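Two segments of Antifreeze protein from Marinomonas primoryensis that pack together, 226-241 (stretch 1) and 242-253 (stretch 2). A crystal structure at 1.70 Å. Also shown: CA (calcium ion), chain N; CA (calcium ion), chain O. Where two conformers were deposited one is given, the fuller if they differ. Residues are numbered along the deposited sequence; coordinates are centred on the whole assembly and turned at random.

Stretch 1, residues 226-241: KVSGNIQGGTGNDIVR
Stretch 2 (242-253) VQSQVWAEANIS

The two stretches are consecutive in the chain and stack as neighbouring rungs, so that the second returns alongside the start of the first. Strand 230-232 runs parallel to strand 251-253, their N-to-C directions differing by 2° and their axes approaching to 4.7 Å. Asn230 pairs with Asn251, Ile231 with Ile252 and Gln232 with Ser253, with CA-CA distances of 4.8, 4.7 and 4.9 Å. All six residues are extended, with phi between -131° and -116° and psi between 112° and 142°. Hydrogen bonds alternate between the strands, as parallel pairing requires: Asn251 N to Gly229 O (3.1 Å), Ile231 N to Asn251 O (2.9 Å), Ser253 N to Ile231 O (2.8 Å) and Gly233 N to Ser253 O (2.8 Å).

A separate single bridge joins Val227 (-125/122) to Val246 (-106/112), CA to CA 4.8 Å. Here Val227 takes part in both bonds: its N donates to Gln245 O (3.0 Å), and its O accepts from Trp247 N (2.9 Å). The register then shifts by two residues. Stretch 2 takes up the extra length in a type I turn from Trp247 to Ala250, with Ala248 at -59/-32 and Glu249 at -82/-7, closed by Ala250 N to Trp247 O at 3.1 Å. Alongside its end, Ser228 (-115/-13) and Gly229 (-96/-143) lead into the strand.

Beyond Gly233, stretch 1 turns around two calcium ions before the strand at 239-241. One ion binds Gly233 O (2.4 Å), Thr235 O (2.3 Å) and Asp238 OD1 (2.4 Å); the other binds Gly234 O (2.4 Å), Gly236 O (2.4 Å) and Asp238 OD2 (2.3 Å). Asp238 (chi1 m) thus bridges the pair, and further ligands come from elsewhere in the structure. Gly234 (78/-172) and Gly236 (93/169) have positive phi, which favours glycine. Gln232 OE1 accepts a hydrogen bond from Gly234 N at 2.8 Å, bracing the entry to this loop.

Apolar side chains gather on the face bearing Ile231 and Ile252. Both adopt chi1 m, chi2 t, and pack side by side across the register, Ile231 CD1 lying 4.1 Å from Ile252 CG1. Val242 (chi1 t) fills the space beside them, its CG2 4.1 Å from Ile231 CD1 and its CG1 3.5 Å from Val227 CG2. Val227 (t) also places CG1 3.9 Å from Ala250 CB, while Val240 CG1 reaches Ile252 CG2 at 4.4 Å.

The other face is polar. Asn230 (m) brings ND2 within 3.3 Å of Asn251 CB, and Asn251 takes chi1 t. One water lies 2.9 Å from both Ile231 O and Asn251 OD1, linking the strands; another donates to Glu249 O at 2.5 Å and accepts a weak bond from Asn230 ND2 at 2.7 Å.

At the exposed Trp247 (chi1 m, chi2 -12°), the indole meets aliphatic carbon: Lys226 CD lies 3.6 Å from Trp247 CZ2, and Ser228 CB 3.7 Å from Trp247 CE3. Together the stretches bury 1000 Å², summed over both sides.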

# COMPACT_ATOMS: atom_id res chain seq x y z
N LYS A 226 4.34 8.31 14.77
CA LYS A 226 5.51 9.17 14.74
C LYS A 226 6.14 9.02 13.38
O LYS A 226 5.90 8.01 12.72
CB LYS A 226 6.53 8.74 15.79
CG LYS A 226 5.94 8.76 17.20
CD LYS A 226 6.95 8.27 18.24
CE LYS A 226 6.33 8.32 19.65
NZ LYS A 226 5.70 6.97 19.93
N VAL A 227 6.95 10.01 13.00
CA VAL A 227 7.68 9.94 11.73
C VAL A 227 9.15 10.12 12.08
O VAL A 227 9.53 11.15 12.67
CB VAL A 227 7.29 11.08 10.76
CG1 VAL A 227 8.15 11.07 9.45
CG2 VAL A 227 5.76 10.96 10.41
N SER A 228 9.97 9.13 11.72
CA SER A 228 11.40 9.35 11.69
C SER A 228 11.94 9.24 10.25
O SER A 228 13.09 9.58 10.06
CB SER A 228 12.16 8.35 12.58
OG SER A 228 12.01 7.02 12.07
N GLY A 229 11.15 8.73 9.30
CA GLY A 229 11.66 8.45 7.94
C GLY A 229 11.35 9.63 7.00
O GLY A 229 11.37 10.79 7.42
N ASN A 230 11.03 9.35 5.75
CA ASN A 230 10.91 10.42 4.77
C ASN A 230 9.54 10.44 4.17
O ASN A 230 8.98 9.39 3.87
CB ASN A 230 11.93 10.23 3.65
CG ASN A 230 13.35 10.27 4.16
OD1 ASN A 230 14.21 9.49 3.73
ND2 ASN A 230 13.62 11.18 5.08
N ILE A 231 9.02 11.63 3.93
CA ILE A 231 7.78 11.80 3.17
C ILE A 231 8.07 12.77 2.01
O ILE A 231 8.61 13.86 2.26
CB ILE A 231 6.64 12.41 4.03
CG1 ILE A 231 6.27 11.53 5.22
CG2 ILE A 231 5.36 12.71 3.13
CD1 ILE A 231 5.28 12.20 6.22
N GLN A 232 7.72 12.38 0.78
CA GLN A 232 7.77 13.27 -0.38
C GLN A 232 6.34 13.44 -0.88
O GLN A 232 5.68 12.44 -1.14
CB GLN A 232 8.67 12.63 -1.47
CG GLN A 232 8.68 13.37 -2.78
CD GLN A 232 9.13 14.82 -2.63
OE1 GLN A 232 8.35 15.77 -2.83
NE2 GLN A 232 10.40 14.99 -2.26
N GLY A 233 5.86 14.68 -1.01
CA GLY A 233 4.51 14.90 -1.55
C GLY A 233 4.56 14.74 -3.06
O GLY A 233 3.52 14.37 -3.68
N GLY A 234 5.73 15.05 -3.64
CA GLY A 234 5.95 15.01 -5.10
C GLY A 234 5.36 16.25 -5.76
O GLY A 234 4.94 17.21 -5.06
N THR A 235 5.32 16.29 -7.08
CA THR A 235 4.62 17.39 -7.78
C THR A 235 3.13 17.32 -7.41
O THR A 235 2.66 16.35 -6.81
CB THR A 235 4.83 17.37 -9.29
OG1 THR A 235 4.13 16.25 -9.87
CG2 THR A 235 6.35 17.18 -9.58
N GLY A 236 2.39 18.33 -7.80
CA GLY A 236 0.97 18.36 -7.48
C GLY A 236 0.74 19.12 -6.18
O GLY A 236 1.67 19.42 -5.39
N ASN A 237 -0.53 19.39 -5.94
CA ASN A 237 -0.96 20.15 -4.75
C ASN A 237 -1.43 19.17 -3.68
O ASN A 237 -2.55 18.65 -3.74
CB ASN A 237 -2.07 21.10 -5.15
CG ASN A 237 -1.70 21.92 -6.38
OD1 ASN A 237 -0.56 22.35 -6.50
ND2 ASN A 237 -2.66 22.09 -7.32
N ASP A 238 -0.51 18.84 -2.78
CA ASP A 238 -0.66 17.73 -1.82
C ASP A 238 -1.03 18.23 -0.42
O ASP A 238 -0.77 19.36 -0.06
CB ASP A 238 0.68 17.00 -1.74
CG ASP A 238 1.18 16.58 -3.12
OD1 ASP A 238 0.46 15.74 -3.74
OD2 ASP A 238 2.28 16.98 -3.58
N ILE A 239 -1.56 17.32 0.38
CA ILE A 239 -1.76 17.61 1.80
C ILE A 239 -1.15 16.45 2.62
O ILE A 239 -1.42 15.26 2.33
CB ILE A 239 -3.24 17.87 2.19
CG1 ILE A 239 -3.27 18.14 3.71
CG2 ILE A 239 -4.17 16.63 1.85
CD1 ILE A 239 -4.54 18.93 4.17
N VAL A 240 -0.29 16.79 3.56
CA VAL A 240 0.34 15.81 4.44
C VAL A 240 -0.06 16.15 5.85
O VAL A 240 0.04 17.33 6.27
CB VAL A 240 1.88 15.84 4.29
CG1 VAL A 240 2.57 14.88 5.28
CG2 VAL A 240 2.30 15.45 2.82
N ARG A 241 -0.50 15.15 6.60
CA ARG A 241 -0.82 15.39 8.00
C ARG A 241 -0.07 14.35 8.84
O ARG A 241 -0.12 13.15 8.52
CB ARG A 241 -2.31 15.26 8.23
CG ARG A 241 -2.74 15.38 9.72
CD ARG A 241 -4.07 16.05 9.82
NE ARG A 241 -5.10 15.22 9.21
CZ ARG A 241 -5.70 14.21 9.85
NH1 ARG A 241 -5.34 13.94 11.10
NH2 ARG A 241 -6.64 13.45 9.24
N VAL A 242 0.61 14.82 9.87
CA VAL A 242 1.32 13.92 10.83
C VAL A 242 0.74 14.18 12.20
O VAL A 242 0.72 15.33 12.71
CB VAL A 242 2.86 14.14 10.87
CG1 VAL A 242 3.55 13.18 11.92
CG2 VAL A 242 3.47 14.01 9.48
N GLN A 243 0.26 13.12 12.84
CA GLN A 243 -0.44 13.31 14.12
C GLN A 243 0.36 13.13 15.40
O GLN A 243 -0.12 13.49 16.48
CB GLN A 243 -1.67 12.39 14.14
CG GLN A 243 -2.61 12.63 12.99
CD GLN A 243 -3.92 11.91 13.18
OE1 GLN A 243 -4.05 10.77 12.79
NE2 GLN A 243 -4.91 12.60 13.77
N SER A 244 1.56 12.55 15.29
CA SER A 244 2.44 12.37 16.45
C SER A 244 3.81 12.98 16.17
O SER A 244 3.97 13.70 15.19
CB SER A 244 2.55 10.88 16.83
OG SER A 244 1.26 10.26 16.97
N GLN A 245 4.79 12.71 17.04
CA GLN A 245 6.11 13.36 17.01
C GLN A 245 6.80 13.13 15.70
O GLN A 245 6.79 12.00 15.18
CB GLN A 245 7.01 12.83 18.12
CG GLN A 245 6.54 13.16 19.53
CD GLN A 245 5.66 12.09 20.16
OE1 GLN A 245 4.86 11.41 19.48
NE2 GLN A 245 5.77 11.95 21.49
N VAL A 246 7.42 14.19 15.19
CA VAL A 246 8.29 14.09 14.04
C VAL A 246 9.71 14.22 14.61
O VAL A 246 10.11 15.28 15.14
CB VAL A 246 8.06 15.22 13.03
CG1 VAL A 246 9.08 15.12 11.85
CG2 VAL A 246 6.64 15.16 12.47
N TRP A 247 10.45 13.13 14.56
CA TRP A 247 11.79 13.10 15.14
C TRP A 247 12.82 13.85 14.26
O TRP A 247 12.55 14.14 13.08
CB TRP A 247 12.19 11.64 15.37
CG TRP A 247 11.46 10.99 16.56
CD1 TRP A 247 10.70 11.61 17.53
CD2 TRP A 247 11.49 9.60 16.89
NE1 TRP A 247 10.22 10.67 18.43
CE2 TRP A 247 10.71 9.43 18.07
CE3 TRP A 247 12.10 8.48 16.31
CZ2 TRP A 247 10.52 8.17 18.67
CZ3 TRP A 247 11.91 7.22 16.91
CH2 TRP A 247 11.14 7.08 18.07
N ALA A 248 13.98 14.18 14.86
CA ALA A 248 14.94 15.06 14.21
C ALA A 248 15.46 14.56 12.85
O ALA A 248 15.76 15.38 11.98
CB ALA A 248 16.13 15.33 15.14
N GLU A 249 15.56 13.24 12.67
CA GLU A 249 16.11 12.66 11.40
C GLU A 249 15.09 12.58 10.24
O GLU A 249 15.44 12.20 9.12
CB GLU A 249 16.71 11.26 11.66
CG GLU A 249 15.68 10.23 12.15
CD GLU A 249 15.58 10.12 13.65
OE1 GLU A 249 15.53 11.13 14.38
OE2 GLU A 249 15.52 8.97 14.15
N ALA A 250 13.83 12.87 10.54
CA ALA A 250 12.79 12.81 9.55
C ALA A 250 12.99 13.92 8.51
O ALA A 250 13.51 14.99 8.82
CB ALA A 250 11.46 13.01 10.21
N ASN A 251 12.56 13.64 7.28
CA ASN A 251 12.52 14.68 6.25
C ASN A 251 11.16 14.69 5.58
O ASN A 251 10.74 13.66 5.06
CB ASN A 251 13.59 14.44 5.18
CG ASN A 251 13.69 15.59 4.21
OD1 ASN A 251 12.80 15.78 3.38
ND2 ASN A 251 14.73 16.40 4.33
N ILE A 252 10.50 15.83 5.60
CA ILE A 252 9.18 15.95 4.93
C ILE A 252 9.33 17.01 3.88
O ILE A 252 9.48 18.20 4.23
CB ILE A 252 8.03 16.30 5.93
CG1 ILE A 252 7.92 15.21 6.99
CG2 ILE A 252 6.65 16.42 5.19
CD1 ILE A 252 7.02 15.56 8.20
N SER A 253 9.26 16.59 2.61
CA SER A 253 9.37 17.51 1.50
C SER A 253 8.08 17.46 0.68
O SER A 253 7.63 16.37 0.27
CB SER A 253 10.58 17.13 0.69
OG SER A 253 11.74 17.41 1.47
CA CA N . 1.92 14.69 -5.38
CA CA O . 3.53 18.89 -4.00
O HOH W 1 15.09 10.54 7.23
O HOH W 2 11.50 13.62 1.89